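Local coordinates for protein epidermin decarboxylase (Staphylococcus epidermidis, PDB 1G63) that catalyses the FMN-dependent oxidative decarboxylation of the C-terminal cysteine of the epidermin precursor peptide, creating a carbon-carbon double bond, at residues N19-E24 with T161-E166; K26-E31 with N167-V172; E31-F36 with E72-I77; K89-I94 with Q127-L132; M145-E150 with Y156-T161. One frame throughout, in Å; residues are numbered along the deposited sequence.

Contact 1: residues N19-E24 with T161-E166; sequences NHYIVE and TMPNIE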
# COMPACT_ATOMS: atom_id res chain seq x y z
N ASN B 19 15.61 25.34 -14.82
CA ASN B 19 15.76 24.86 -16.18
C ASN B 19 16.35 25.93 -17.09
O ASN B 19 17.10 25.62 -18.02
CB ASN B 19 14.42 24.38 -16.74
CG ASN B 19 13.34 25.44 -16.68
OD1 ASN B 19 12.88 25.82 -15.59
ND2 ASN B 19 12.92 25.94 -17.84
N HIS B 20 16.02 27.20 -16.83
CA HIS B 20 16.53 28.30 -17.63
C HIS B 20 18.05 28.41 -17.54
O HIS B 20 18.73 28.67 -18.53
CB HIS B 20 15.91 29.62 -17.20
CG HIS B 20 14.44 29.72 -17.48
ND1 HIS B 20 13.90 29.47 -18.72
CD2 HIS B 20 13.41 30.06 -16.67
CE1 HIS B 20 12.60 29.65 -18.67
NE2 HIS B 20 12.27 30.01 -17.44
N TYR B 21 18.59 28.23 -16.33
CA TYR B 21 20.02 28.32 -16.14
C TYR B 21 20.73 27.18 -16.86
O TYR B 21 21.79 27.38 -17.45
CB TYR B 21 20.38 28.26 -14.65
CG TYR B 21 20.04 29.51 -13.88
CD1 TYR B 21 18.76 29.73 -13.38
CD2 TYR B 21 21.01 30.49 -13.66
CE1 TYR B 21 18.46 30.90 -12.68
CE2 TYR B 21 20.71 31.66 -12.96
CZ TYR B 21 19.43 31.85 -12.47
OH TYR B 21 19.14 33.00 -11.77
N ILE B 22 20.13 26.00 -16.82
CA ILE B 22 20.72 24.82 -17.44
C ILE B 22 21.01 25.00 -18.92
O ILE B 22 22.16 24.90 -19.36
CB ILE B 22 19.82 23.59 -17.25
CG1 ILE B 22 19.67 23.31 -15.76
CG2 ILE B 22 20.41 22.39 -17.97
CD1 ILE B 22 18.68 22.20 -15.43
N VAL B 23 19.96 25.27 -19.69
CA VAL B 23 20.12 25.45 -21.13
C VAL B 23 21.14 26.55 -21.45
O VAL B 23 21.91 26.44 -22.41
CB VAL B 23 18.76 25.78 -21.79
CG1 VAL B 23 18.10 26.94 -21.07
CG2 VAL B 23 18.96 26.09 -23.27
N GLU B 24 21.14 27.60 -20.64
CA GLU B 24 22.05 28.72 -20.83
C GLU B 24 23.50 28.29 -20.57
O GLU B 24 24.39 28.56 -21.37
CB GLU B 24 21.67 29.86 -19.89
CG GLU B 24 22.27 31.20 -20.27
CD GLU B 24 21.51 31.88 -21.38
OE1 GLU B 24 22.01 32.89 -21.91
OE2 GLU B 24 20.40 31.41 -21.72
N THR B 161 17.23 39.18 -5.50
CA THR B 161 16.77 38.58 -6.74
C THR B 161 17.73 37.51 -7.25
O THR B 161 18.84 37.38 -6.77
CB THR B 161 16.61 39.64 -7.85
OG1 THR B 161 17.88 40.25 -8.13
CG2 THR B 161 15.62 40.70 -7.43
N MET B 162 17.28 36.76 -8.24
CA MET B 162 18.10 35.72 -8.83
C MET B 162 19.21 36.33 -9.71
O MET B 162 19.02 37.35 -10.37
CB MET B 162 17.23 34.76 -9.66
CG MET B 162 16.38 33.79 -8.81
SD MET B 162 17.29 32.35 -8.13
CE MET B 162 18.13 33.10 -6.91
N PRO B 163 20.39 35.69 -9.71
CA PRO B 163 21.54 36.16 -10.50
C PRO B 163 21.32 36.00 -12.01
O PRO B 163 20.80 34.98 -12.47
CB PRO B 163 22.68 35.26 -10.03
CG PRO B 163 22.19 34.63 -8.75
CD PRO B 163 20.73 34.44 -9.00
N ASN B 164 21.72 37.01 -12.77
CA ASN B 164 21.64 36.96 -14.23
C ASN B 164 22.68 35.91 -14.64
O ASN B 164 23.65 35.69 -13.92
CB ASN B 164 21.98 38.35 -14.79
CG ASN B 164 22.13 38.36 -16.30
OD1 ASN B 164 23.17 37.94 -16.84
ND2 ASN B 164 21.10 38.84 -17.01
N ILE B 165 22.48 35.24 -15.78
CA ILE B 165 23.43 34.21 -16.21
C ILE B 165 24.84 34.76 -16.44
O ILE B 165 25.83 34.04 -16.33
CB ILE B 165 22.91 33.47 -17.47
CG1 ILE B 165 23.40 32.03 -17.47
CG2 ILE B 165 23.34 34.20 -18.72
CD1 ILE B 165 24.88 31.84 -17.68
N GLU B 166 24.92 36.05 -16.74
CA GLU B 166 26.19 36.72 -16.95
C GLU B 166 26.86 36.86 -15.58
O GLU B 166 28.09 36.79 -15.45
CB GLU B 166 25.95 38.11 -17.57
CG GLU B 166 27.17 39.02 -17.57
CD GLU B 166 26.79 40.49 -17.38
OE1 GLU B 166 27.71 41.33 -17.28
OE2 GLU B 166 25.58 40.81 -17.32

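Contact 2: residues K26-E31 with N167-V172; sequences KQHFDE and NVLNFV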
# COMPACT_ATOMS: atom_id res chain seq x y z
N LYS B 26 24.69 25.32 -20.59
CA LYS B 26 25.10 24.22 -21.47
C LYS B 26 25.95 24.72 -22.62
O LYS B 26 26.61 23.94 -23.31
CB LYS B 26 23.88 23.50 -22.05
CG LYS B 26 23.24 22.50 -21.11
CD LYS B 26 23.27 21.10 -21.71
CE LYS B 26 24.68 20.66 -22.02
NZ LYS B 26 24.70 19.32 -22.68
N GLN B 27 25.94 26.04 -22.83
CA GLN B 27 26.70 26.64 -23.91
C GLN B 27 28.13 27.01 -23.53
O GLN B 27 28.94 27.28 -24.41
CB GLN B 27 25.98 27.87 -24.42
CG GLN B 27 24.57 27.60 -24.90
CD GLN B 27 23.90 28.84 -25.44
OE1 GLN B 27 23.76 29.85 -24.74
NE2 GLN B 27 23.47 28.79 -26.70
N HIS B 28 28.43 27.03 -22.24
CA HIS B 28 29.77 27.40 -21.81
C HIS B 28 30.54 26.26 -21.14
O HIS B 28 31.76 26.32 -21.03
CB HIS B 28 29.72 28.59 -20.84
CG HIS B 28 28.99 29.78 -21.39
ND1 HIS B 28 27.62 29.81 -21.56
CD2 HIS B 28 29.45 30.99 -21.80
CE1 HIS B 28 27.26 30.99 -22.04
NE2 HIS B 28 28.35 31.72 -22.20
N PHE B 29 29.84 25.22 -20.70
CA PHE B 29 30.49 24.09 -20.04
C PHE B 29 30.23 22.76 -20.74
O PHE B 29 29.10 22.48 -21.15
CB PHE B 29 30.05 24.00 -18.57
CG PHE B 29 30.30 25.27 -17.79
CD1 PHE B 29 29.41 26.33 -17.86
CD2 PHE B 29 31.44 25.40 -17.00
CE1 PHE B 29 29.65 27.52 -17.16
CE2 PHE B 29 31.69 26.57 -16.30
CZ PHE B 29 30.79 27.64 -16.38
N ASP B 30 31.28 21.96 -20.87
CA ASP B 30 31.21 20.66 -21.54
C ASP B 30 29.95 19.90 -21.17
O ASP B 30 29.26 19.34 -22.01
CB ASP B 30 32.43 19.82 -21.19
CG ASP B 30 33.73 20.44 -21.67
OD1 ASP B 30 34.80 20.05 -21.16
OD2 ASP B 30 33.68 21.32 -22.56
N GLU B 31 29.67 19.89 -19.87
CA GLU B 31 28.50 19.23 -19.33
C GLU B 31 27.95 20.07 -18.18
O GLU B 31 28.70 20.80 -17.53
CB GLU B 31 28.86 17.84 -18.80
CG GLU B 31 28.71 16.71 -19.80
CD GLU B 31 29.00 15.35 -19.19
OE1 GLU B 31 28.59 15.11 -18.04
OE2 GLU B 31 29.63 14.51 -19.87
N ASN B 167 26.04 37.06 -14.55
CA ASN B 167 26.51 37.19 -13.18
C ASN B 167 27.17 35.89 -12.67
O ASN B 167 28.26 35.93 -12.11
CB ASN B 167 25.35 37.58 -12.25
CG ASN B 167 24.90 39.03 -12.44
OD1 ASN B 167 23.83 39.42 -11.95
ND2 ASN B 167 25.71 39.83 -13.12
N VAL B 168 26.52 34.74 -12.86
CA VAL B 168 27.11 33.51 -12.37
C VAL B 168 28.32 33.10 -13.21
O VAL B 168 29.23 32.43 -12.73
CB VAL B 168 26.08 32.33 -12.27
CG1 VAL B 168 24.71 32.87 -11.95
CG2 VAL B 168 26.05 31.51 -13.52
N LEU B 169 28.34 33.51 -14.47
CA LEU B 169 29.47 33.19 -15.34
C LEU B 169 30.70 33.94 -14.87
O LEU B 169 31.79 33.38 -14.79
CB LEU B 169 29.14 33.58 -16.78
CG LEU B 169 28.81 32.46 -17.77
CD1 LEU B 169 28.17 31.29 -17.06
CD2 LEU B 169 27.90 33.01 -18.86
N ASN B 170 30.53 35.21 -14.52
CA ASN B 170 31.63 36.04 -14.06
C ASN B 170 32.12 35.65 -12.67
O ASN B 170 33.32 35.71 -12.38
CB ASN B 170 31.21 37.52 -14.04
CG ASN B 170 32.36 38.45 -13.66
OD1 ASN B 170 33.30 38.64 -14.43
ND2 ASN B 170 32.29 39.03 -12.46
N PHE B 171 31.19 35.27 -11.79
CA PHE B 171 31.53 34.89 -10.43
C PHE B 171 32.25 33.56 -10.41
O PHE B 171 33.11 33.32 -9.57
CB PHE B 171 30.27 34.80 -9.57
CG PHE B 171 30.54 34.58 -8.11
CD1 PHE B 171 31.05 35.61 -7.32
CD2 PHE B 171 30.30 33.35 -7.52
CE1 PHE B 171 31.31 35.42 -5.96
CE2 PHE B 171 30.56 33.14 -6.16
CZ PHE B 171 31.07 34.18 -5.38
N VAL B 172 31.88 32.69 -11.34
CA VAL B 172 32.46 31.36 -11.42
C VAL B 172 33.75 31.26 -12.23
O VAL B 172 34.61 30.44 -11.91
CB VAL B 172 31.41 30.36 -11.97
CG1 VAL B 172 32.07 29.03 -12.37
CG2 VAL B 172 30.35 30.11 -10.90

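Contact 3: residues E31-F36 with E72-I77; sequences EVNILF and ENHEYI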
# COMPACT_ATOMS: atom_id res chain seq x y z
N GLU B 31 29.67 19.89 -19.87
CA GLU B 31 28.50 19.23 -19.33
C GLU B 31 27.95 20.07 -18.18
O GLU B 31 28.70 20.80 -17.53
CB GLU B 31 28.86 17.84 -18.80
CG GLU B 31 28.71 16.71 -19.80
CD GLU B 31 29.00 15.35 -19.19
OE1 GLU B 31 28.59 15.11 -18.04
OE2 GLU B 31 29.63 14.51 -19.87
N VAL B 32 26.65 19.97 -17.97
CA VAL B 32 26.01 20.65 -16.86
C VAL B 32 25.03 19.63 -16.30
O VAL B 32 24.01 19.31 -16.92
CB VAL B 32 25.28 21.93 -17.31
CG1 VAL B 32 24.48 21.66 -18.55
CG2 VAL B 32 24.38 22.45 -16.19
N ASN B 33 25.38 19.09 -15.15
CA ASN B 33 24.58 18.07 -14.48
C ASN B 33 23.89 18.69 -13.27
O ASN B 33 24.23 19.79 -12.84
CB ASN B 33 25.48 16.91 -14.08
CG ASN B 33 26.25 16.33 -15.26
OD1 ASN B 33 27.44 16.09 -15.18
ND2 ASN B 33 25.55 16.10 -16.36
N ILE B 34 22.92 17.98 -12.71
CA ILE B 34 22.20 18.53 -11.57
C ILE B 34 21.89 17.53 -10.46
O ILE B 34 21.74 16.32 -10.69
CB ILE B 34 20.92 19.21 -12.08
CG1 ILE B 34 20.30 20.07 -10.98
CG2 ILE B 34 19.96 18.17 -12.63
CD1 ILE B 34 19.39 21.16 -11.50
N LEU B 35 21.81 18.05 -9.24
CA LEU B 35 21.55 17.25 -8.04
C LEU B 35 20.62 18.10 -7.16
O LEU B 35 20.91 19.26 -6.90
CB LEU B 35 22.88 16.97 -7.33
CG LEU B 35 22.97 15.93 -6.22
CD1 LEU B 35 24.40 15.90 -5.67
CD2 LEU B 35 21.99 16.25 -5.11
N PHE B 36 19.51 17.53 -6.70
CA PHE B 36 18.56 18.27 -5.87
C PHE B 36 18.53 17.86 -4.40
O PHE B 36 18.92 16.75 -4.04
CB PHE B 36 17.13 18.12 -6.41
CG PHE B 36 16.91 18.75 -7.76
CD1 PHE B 36 17.18 18.04 -8.93
CD2 PHE B 36 16.42 20.06 -7.87
CE1 PHE B 36 16.96 18.62 -10.19
CE2 PHE B 36 16.20 20.64 -9.12
CZ PHE B 36 16.46 19.92 -10.28
N GLU B 72 34.91 14.52 -8.21
CA GLU B 72 36.07 14.44 -9.10
C GLU B 72 35.66 14.65 -10.56
O GLU B 72 36.45 15.12 -11.37
CB GLU B 72 36.77 13.09 -8.96
CG GLU B 72 37.22 12.78 -7.54
CD GLU B 72 38.01 11.48 -7.43
OE1 GLU B 72 37.57 10.45 -8.00
OE2 GLU B 72 39.07 11.49 -6.76
N ASN B 73 34.41 14.32 -10.87
CA ASN B 73 33.89 14.45 -12.23
C ASN B 73 33.53 15.88 -12.62
O ASN B 73 33.16 16.14 -13.76
CB ASN B 73 32.65 13.57 -12.39
CG ASN B 73 32.13 13.54 -13.82
OD1 ASN B 73 30.92 13.49 -14.06
ND2 ASN B 73 33.06 13.56 -14.78
N HIS B 74 33.64 16.82 -11.69
CA HIS B 74 33.31 18.20 -12.01
C HIS B 74 34.40 19.21 -11.64
O HIS B 74 35.13 19.03 -10.67
CB HIS B 74 31.99 18.62 -11.32
CG HIS B 74 30.81 17.81 -11.75
ND1 HIS B 74 30.50 16.58 -11.21
CD2 HIS B 74 29.86 18.05 -12.69
CE1 HIS B 74 29.42 16.10 -11.79
NE2 HIS B 74 29.01 16.97 -12.69
N GLU B 75 34.49 20.27 -12.43
CA GLU B 75 35.46 21.32 -12.18
C GLU B 75 34.81 22.44 -11.37
O GLU B 75 35.48 23.15 -10.62
CB GLU B 75 36.01 21.85 -13.50
CG GLU B 75 37.01 20.91 -14.18
CD GLU B 75 37.52 21.45 -15.52
OE1 GLU B 75 38.03 22.60 -15.55
OE2 GLU B 75 37.41 20.74 -16.54
N TYR B 76 33.50 22.59 -11.54
CA TYR B 76 32.76 23.61 -10.82
C TYR B 76 31.51 23.03 -10.19
O TYR B 76 30.80 22.23 -10.81
CB TYR B 76 32.36 24.75 -11.76
CG TYR B 76 33.44 25.19 -12.71
CD1 TYR B 76 33.71 24.46 -13.87
CD2 TYR B 76 34.21 26.32 -12.45
CE1 TYR B 76 34.71 24.86 -14.75
CE2 TYR B 76 35.21 26.73 -13.33
CZ TYR B 76 35.46 25.99 -14.48
OH TYR B 76 36.45 26.38 -15.36
N ILE B 77 31.23 23.43 -8.96
CA ILE B 77 30.05 22.98 -8.25
C ILE B 77 29.33 24.22 -7.73
O ILE B 77 29.85 24.96 -6.90
CB ILE B 77 30.41 22.07 -7.07
CG1 ILE B 77 31.15 20.83 -7.58
CG2 ILE B 77 29.15 21.65 -6.32
CD1 ILE B 77 31.62 19.89 -6.50

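Contact 4: residues K89-I94 with Q127-L132; sequences KIANGI and QKNIDL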
# COMPACT_ATOMS: atom_id res chain seq x y z
N LYS B 89 24.18 24.58 6.78
CA LYS B 89 24.62 23.20 6.96
C LYS B 89 26.06 23.07 6.44
O LYS B 89 26.92 22.50 7.10
CB LYS B 89 23.73 22.23 6.19
CG LYS B 89 22.41 21.88 6.86
CD LYS B 89 21.67 20.87 6.01
CE LYS B 89 20.51 20.24 6.75
NZ LYS B 89 19.86 19.22 5.89
N ILE B 90 26.31 23.59 5.25
CA ILE B 90 27.64 23.51 4.67
C ILE B 90 28.66 24.18 5.58
O ILE B 90 29.74 23.63 5.83
CB ILE B 90 27.68 24.18 3.29
CG1 ILE B 90 26.74 23.44 2.34
CG2 ILE B 90 29.11 24.19 2.76
CD1 ILE B 90 26.62 24.07 0.97
N ALA B 91 28.32 25.36 6.09
CA ALA B 91 29.20 26.09 6.99
C ALA B 91 29.56 25.28 8.24
O ALA B 91 30.66 25.43 8.78
CB ALA B 91 28.54 27.41 7.40
N ASN B 92 28.64 24.43 8.70
CA ASN B 92 28.88 23.62 9.88
C ASN B 92 29.29 22.18 9.56
O ASN B 92 29.39 21.35 10.46
CB ASN B 92 27.65 23.59 10.79
CG ASN B 92 27.39 24.92 11.48
OD1 ASN B 92 26.57 25.72 11.02
ND2 ASN B 92 28.10 25.16 12.58
N GLY B 93 29.54 21.89 8.29
CA GLY B 93 29.97 20.56 7.91
C GLY B 93 28.89 19.50 7.98
O GLY B 93 29.16 18.30 7.93
N ILE B 94 27.64 19.93 8.11
CA ILE B 94 26.55 18.97 8.18
C ILE B 94 26.22 18.46 6.79
O ILE B 94 25.90 19.24 5.89
CB ILE B 94 25.32 19.60 8.82
CG1 ILE B 94 25.64 19.88 10.28
CG2 ILE B 94 24.11 18.68 8.72
CD1 ILE B 94 24.60 20.66 10.94
N GLN B 127 24.48 34.96 8.65
CA GLN B 127 25.58 35.86 8.31
C GLN B 127 26.91 35.43 8.89
O GLN B 127 27.94 35.50 8.23
CB GLN B 127 25.24 37.29 8.73
CG GLN B 127 24.20 37.96 7.85
CD GLN B 127 24.53 37.81 6.37
OE1 GLN B 127 25.68 37.99 5.96
NE2 GLN B 127 23.53 37.47 5.56
N LYS B 128 26.88 34.96 10.13
CA LYS B 128 28.10 34.51 10.79
C LYS B 128 28.67 33.32 10.02
O LYS B 128 29.89 33.18 9.88
CB LYS B 128 27.78 34.13 12.23
CG LYS B 128 28.97 33.76 13.08
CD LYS B 128 28.70 34.01 14.55
CE LYS B 128 28.54 35.51 14.84
NZ LYS B 128 28.38 35.82 16.30
N ASN B 129 27.78 32.47 9.50
CA ASN B 129 28.18 31.30 8.73
C ASN B 129 28.71 31.69 7.35
O ASN B 129 29.62 31.05 6.82
CB ASN B 129 27.00 30.33 8.59
CG ASN B 129 26.73 29.54 9.85
OD1 ASN B 129 25.64 29.00 10.02
ND2 ASN B 129 27.71 29.47 10.73
N ILE B 130 28.13 32.73 6.78
CA ILE B 130 28.56 33.20 5.47
C ILE B 130 29.99 33.72 5.56
O ILE B 130 30.80 33.52 4.66
CB ILE B 130 27.63 34.30 4.93
CG1 ILE B 130 26.32 33.66 4.45
CG2 ILE B 130 28.31 35.06 3.79
CD1 ILE B 130 25.36 34.62 3.83
N ASP B 131 30.29 34.41 6.66
CA ASP B 131 31.63 34.93 6.88
C ASP B 131 32.56 33.73 7.01
O ASP B 131 33.63 33.69 6.40
CB ASP B 131 31.68 35.77 8.15
CG ASP B 131 30.93 37.09 8.02
OD1 ASP B 131 30.61 37.69 9.08
OD2 ASP B 131 30.68 37.53 6.87
N LEU B 132 32.13 32.76 7.80
CA LEU B 132 32.93 31.56 8.00
C LEU B 132 33.28 30.88 6.67
O LEU B 132 34.42 30.46 6.45
CB LEU B 132 32.19 30.59 8.91
CG LEU B 132 32.97 29.36 9.38
CD1 LEU B 132 34.24 29.79 10.10
CD2 LEU B 132 32.09 28.54 10.31

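Contact 5: residues M145-E150 with Y156-T161; sequences MNKSFE and YKNNIT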
# COMPACT_ATOMS: atom_id res chain seq x y z
N MET B 145 19.86 42.63 -5.59
CA MET B 145 18.71 43.25 -4.93
C MET B 145 18.16 44.45 -5.70
O MET B 145 18.90 45.37 -6.07
CB MET B 145 19.10 43.69 -3.52
CG MET B 145 19.79 42.62 -2.69
SD MET B 145 19.94 43.06 -0.97
CE MET B 145 21.48 43.97 -0.98
N ASN B 146 16.85 44.45 -5.94
CA ASN B 146 16.23 45.57 -6.64
C ASN B 146 15.01 46.02 -5.83
O ASN B 146 14.59 45.33 -4.91
CB ASN B 146 15.82 45.17 -8.07
CG ASN B 146 14.52 44.39 -8.12
OD1 ASN B 146 14.39 43.32 -7.53
ND2 ASN B 146 13.54 44.93 -8.84
N LYS B 147 14.46 47.18 -6.18
CA LYS B 147 13.29 47.71 -5.48
C LYS B 147 12.03 47.28 -6.22
O LYS B 147 11.68 47.84 -7.25
CB LYS B 147 13.39 49.23 -5.39
CG LYS B 147 14.72 49.70 -4.83
CD LYS B 147 14.93 49.16 -3.43
CE LYS B 147 16.41 49.03 -3.09
NZ LYS B 147 17.12 50.33 -3.11
N SER B 148 11.36 46.27 -5.67
CA SER B 148 10.15 45.75 -6.29
C SER B 148 8.91 46.11 -5.51
O SER B 148 8.92 46.21 -4.28
CB SER B 148 10.24 44.23 -6.40
OG SER B 148 10.21 43.63 -5.11
N PHE B 149 7.82 46.32 -6.25
CA PHE B 149 6.55 46.64 -5.63
C PHE B 149 5.96 45.33 -5.15
O PHE B 149 6.24 44.26 -5.69
CB PHE B 149 5.60 47.30 -6.63
CG PHE B 149 4.26 47.67 -6.05
CD1 PHE B 149 4.16 48.61 -5.02
CD2 PHE B 149 3.09 47.07 -6.51
CE1 PHE B 149 2.93 48.95 -4.46
CE2 PHE B 149 1.84 47.40 -5.96
CZ PHE B 149 1.76 48.34 -4.93
N GLU B 150 5.14 45.41 -4.12
CA GLU B 150 4.49 44.23 -3.59
C GLU B 150 3.00 44.45 -3.51
O GLU B 150 2.51 45.57 -3.65
CB GLU B 150 5.03 43.91 -2.20
CG GLU B 150 6.51 43.69 -2.16
CD GLU B 150 6.91 42.92 -0.94
OE1 GLU B 150 6.62 43.40 0.18
OE2 GLU B 150 7.51 41.84 -1.10
N TYR B 156 6.85 49.71 -1.42
CA TYR B 156 7.94 49.20 -2.24
C TYR B 156 8.96 48.72 -1.23
O TYR B 156 9.17 49.37 -0.20
CB TYR B 156 8.57 50.30 -3.10
CG TYR B 156 7.96 50.48 -4.46
CD1 TYR B 156 6.77 51.19 -4.62
CD2 TYR B 156 8.57 49.95 -5.59
CE1 TYR B 156 6.19 51.35 -5.87
CE2 TYR B 156 8.00 50.10 -6.86
CZ TYR B 156 6.81 50.81 -6.99
OH TYR B 156 6.25 50.97 -8.23
N LYS B 157 9.60 47.59 -1.50
CA LYS B 157 10.59 47.06 -0.57
C LYS B 157 11.83 46.55 -1.27
O LYS B 157 11.78 46.18 -2.45
CB LYS B 157 9.97 45.93 0.27
CG LYS B 157 10.88 45.39 1.37
CD LYS B 157 10.29 44.18 2.10
CE LYS B 157 10.19 42.95 1.18
NZ LYS B 157 9.75 41.70 1.89
N ASN B 158 12.94 46.54 -0.54
CA ASN B 158 14.20 46.02 -1.08
C ASN B 158 14.00 44.50 -1.07
O ASN B 158 13.47 43.95 -0.10
CB ASN B 158 15.37 46.39 -0.16
CG ASN B 158 16.72 46.12 -0.80
OD1 ASN B 158 17.72 45.96 -0.11
ND2 ASN B 158 16.75 46.07 -2.13
N ASN B 159 14.42 43.83 -2.13
CA ASN B 159 14.27 42.39 -2.24
C ASN B 159 15.46 41.76 -2.96
O ASN B 159 15.98 42.35 -3.91
CB ASN B 159 12.98 42.07 -3.01
CG ASN B 159 11.73 42.21 -2.15
OD1 ASN B 159 10.70 42.74 -2.60
ND2 ASN B 159 11.80 41.72 -0.92
N ILE B 160 15.90 40.58 -2.52
CA ILE B 160 17.02 39.93 -3.19
C ILE B 160 16.44 39.26 -4.45
O ILE B 160 15.28 38.86 -4.47
CB ILE B 160 17.76 38.88 -2.28
CG1 ILE B 160 17.12 37.51 -2.40
CG2 ILE B 160 17.77 39.33 -0.82
CD1 ILE B 160 17.83 36.61 -3.36
N THR B 161 17.23 39.18 -5.50
CA THR B 161 16.77 38.58 -6.74
C THR B 161 17.73 37.51 -7.25
O THR B 161 18.84 37.38 -6.77
CB THR B 161 16.61 39.64 -7.85
OG1 THR B 161 17.88 40.25 -8.13
CG2 THR B 161 15.62 40.70 -7.43

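Contact 1: residues N19-E24 with T161-E166
Tyr21 reaches from helix 18-25 to the loop ahead of helix 165-172, where its hydroxyl donates a hydrogen bond to the backbone oxygen of Pro163 (OH to O, 2.7 Å). The approach is bent, with a C=O...donor angle of 141°, and the acceptor lies at the ring edge near its plane. This is the closely packed end of the contact: Met162 CB sits 3.3 Å from Tyr21 OH, and Pro163 CD lies 3.5 Å from the same oxygen, so the hydroxyl abuts two apolar groups as well as the carbonyl it bonds. One turn along, the contact is apolar and partly exposed to solvent: Glu24, bent at chi2, runs beside Ile165, with OE1 near the methyl CG2. Asn164 turns away and occupies the N-cap position of helix 165-172. Around the contact, Pro163 rests on Asp144 of strand 144-149, Ile22 packs against Leu49 and Cys53, and Met162 touches the loops at Asn14 and at Asn115, a residue that lines the FMN pocket.

Contact 2: residues K26-E31 with N167-V172
Successive residues His28 and Phe29 share one rotamer, each with CG opposite the carbonyl carbon (chi1 -55° and -56°), and this sends both rings from the loop toward Leu169 of helix 165-172. The two methyls of Leu169 divide the work. CD2 lies over one face of the His28 imidazole, 3.8 Å from its centroid and 18° off the normal, a CH-pi contact displaced slightly toward the rim; its nearest ring atom is His28 NE2 at 3.6 Å. CD1 instead meets the Phe29 ring at its edge, 4.1 Å from CE1, the two side chains running past each other in opposite directions. A turn later on the helix, Val172 CG1 adds a lighter contact with Phe29 CZ at 4.4 Å. Phe29 is buried and also packs edge-to-face with the ring of Tyr76, while Leu169 leans on Leu25 and Val172 on Phe111 and Phe113. The loop and the C-terminal helix are thus joined here by apolar and CH-pi packing, with no polar bond between the two segments. Packing over the face leaves the imidazole nitrogens available in principle for polar partners; ND1 makes a weak hydrogen bond with the backbone oxygen of Glu24.

Contact 3: residues E31-F36 with E72-I77
The parallel sheet of the Rossmann-like fold supplies the frame for this contact: strands 32-36 and 76-82 lie to either side of strand 5-9, and the side chains of Asn33 and His74 meet across that intervening strand. Asn33 lies within strand 32-36, whereas His74 belongs to the short connection that leads from helix 67-72 into strand 76-82. Their link is a hydrogen bond from His74 NE2 to Asn33 OD1, 3.1 Å long and somewhat bent, with an N-H...acceptor angle of 146°. Seen from the amide, the donor arrives in the carbonyl plane on a lone pair of OD1. Seen from the imidazole, the oxygen stands at the edge but 23° out of the ring plane, and the amide is turned nearly perpendicular to the ring. The side chain of Asn33 adds CB at 3.8 Å from NE2. At the other nitrogen, His74 ND1 is hydrogen-bonded to the backbone oxygen of Ile70, so the ring is held at both ends and its rotation is fixed. Two acceptors facing the two nitrogens would be consistent with a protonated imidazole, and the Glu31 carboxylate, not in contact, might favour that form. His74 rests on Leu6 of strand 5-9 and on Tyr57 of strand 56-57, and Asn33 likewise touches Tyr57, while the Asn33 backbone bonds to Leu5 and Ile7 of strand 5-9.

Contact 4: residues K89-I94 with Q127-L132
The carboxamides of Asn92 and Asn129 meet nearly at right angles, their planes 82° apart. Beside this pair the side chains meet closely: Ala91 CB, directed at the helix opposite, lies 3.5 Å from Asn129 CB and 3.7 Å from Asn129 CG. The small methyl lets the end of helix 84-91 approach helix 124-134 to a CA-CA distance of 5.6 Å between Ala91 and Asn129. One turn farther along the second helix, Leu132 extends with CG opposite its backbone N (chi1 -172°) and brings CD2 to 3.7 Å from the backbone oxygen of Ala91. Helix 84-91 ends here in a Schellman motif: Gly93, with positive phi, is the C-prime residue, Ile94 N bonds to Lys89 O at 2.9 Å and Gly93 N to Ile90 O at 3.0 Å. Two neighbouring subunits pack here, each bringing its Asn92 near Asn92 and its Ile94 against Ile94. Van der Waals fit therefore carries the helix pair within the chain, whereas the two amides, buried where subunits of the dodecamer meet, lie against Asn92 of neighbouring subunits.

Contact 5: residues M145-E150 with Y156-T161
Asn159 O accepts the shortest backbone hydrogen bond here, from Asn146 N at 3.0 Å, and also lies 3.1 Å from Met145 CA in a CA-H...O contact. The pair sits in a beta hairpin of strands 144-149 and 156-161; over residues 145-149 and 156-161 the axes run at 139°, a twisted antiparallel pair. Asn159 N returns a bond to Asn146 O, and the next hydrogen-bonded pair, Ser148 with Lys157, repeats the exchange; its Lys157 N to Ser148 O bond, 3.2 Å, is almost straight at the hydrogen (175°). On the face bearing Ser148, Asn159 and Lys157, a long salt bridge joins Glu150 OE2 to Lys157 NZ at 3.7 Å. The other face carries Met145, Lys147 and Phe149 with their partners; Met145 CG rests near Ile160 CB (4.3 Å), and Lys147 folds its chain over Asn158. Ile160 and Asn159 also touch Ile118 of helix 118-121. Near the turn the aromatic rings lie obliquely, and Phe149 CB sits over the face of Tyr156, 3.9 Å from the ring centroid.

Contacts 3 and 4 are the buried ones, contact 2 is partly buried, and contacts 1 and 5 lie at the surface. Helix 165-172 serves contacts 1 and 2, touching first helix 18-25 and then the loop after it, and Pro163 of contact 1 meets Val168 of contact 2. Contact 3 continues from that loop through the shared Glu31, and Tyr76 joins it to Phe29 and Val172. Thr161 links the hairpin of contact 5 to contact 1. Chemistry follows place: backbone pairing dominates the exposed hairpin, single side-chain hydrogen bonds mark contacts 1 and 3, and contacts 2 and 4 rest on packing, the latter where subunits gather.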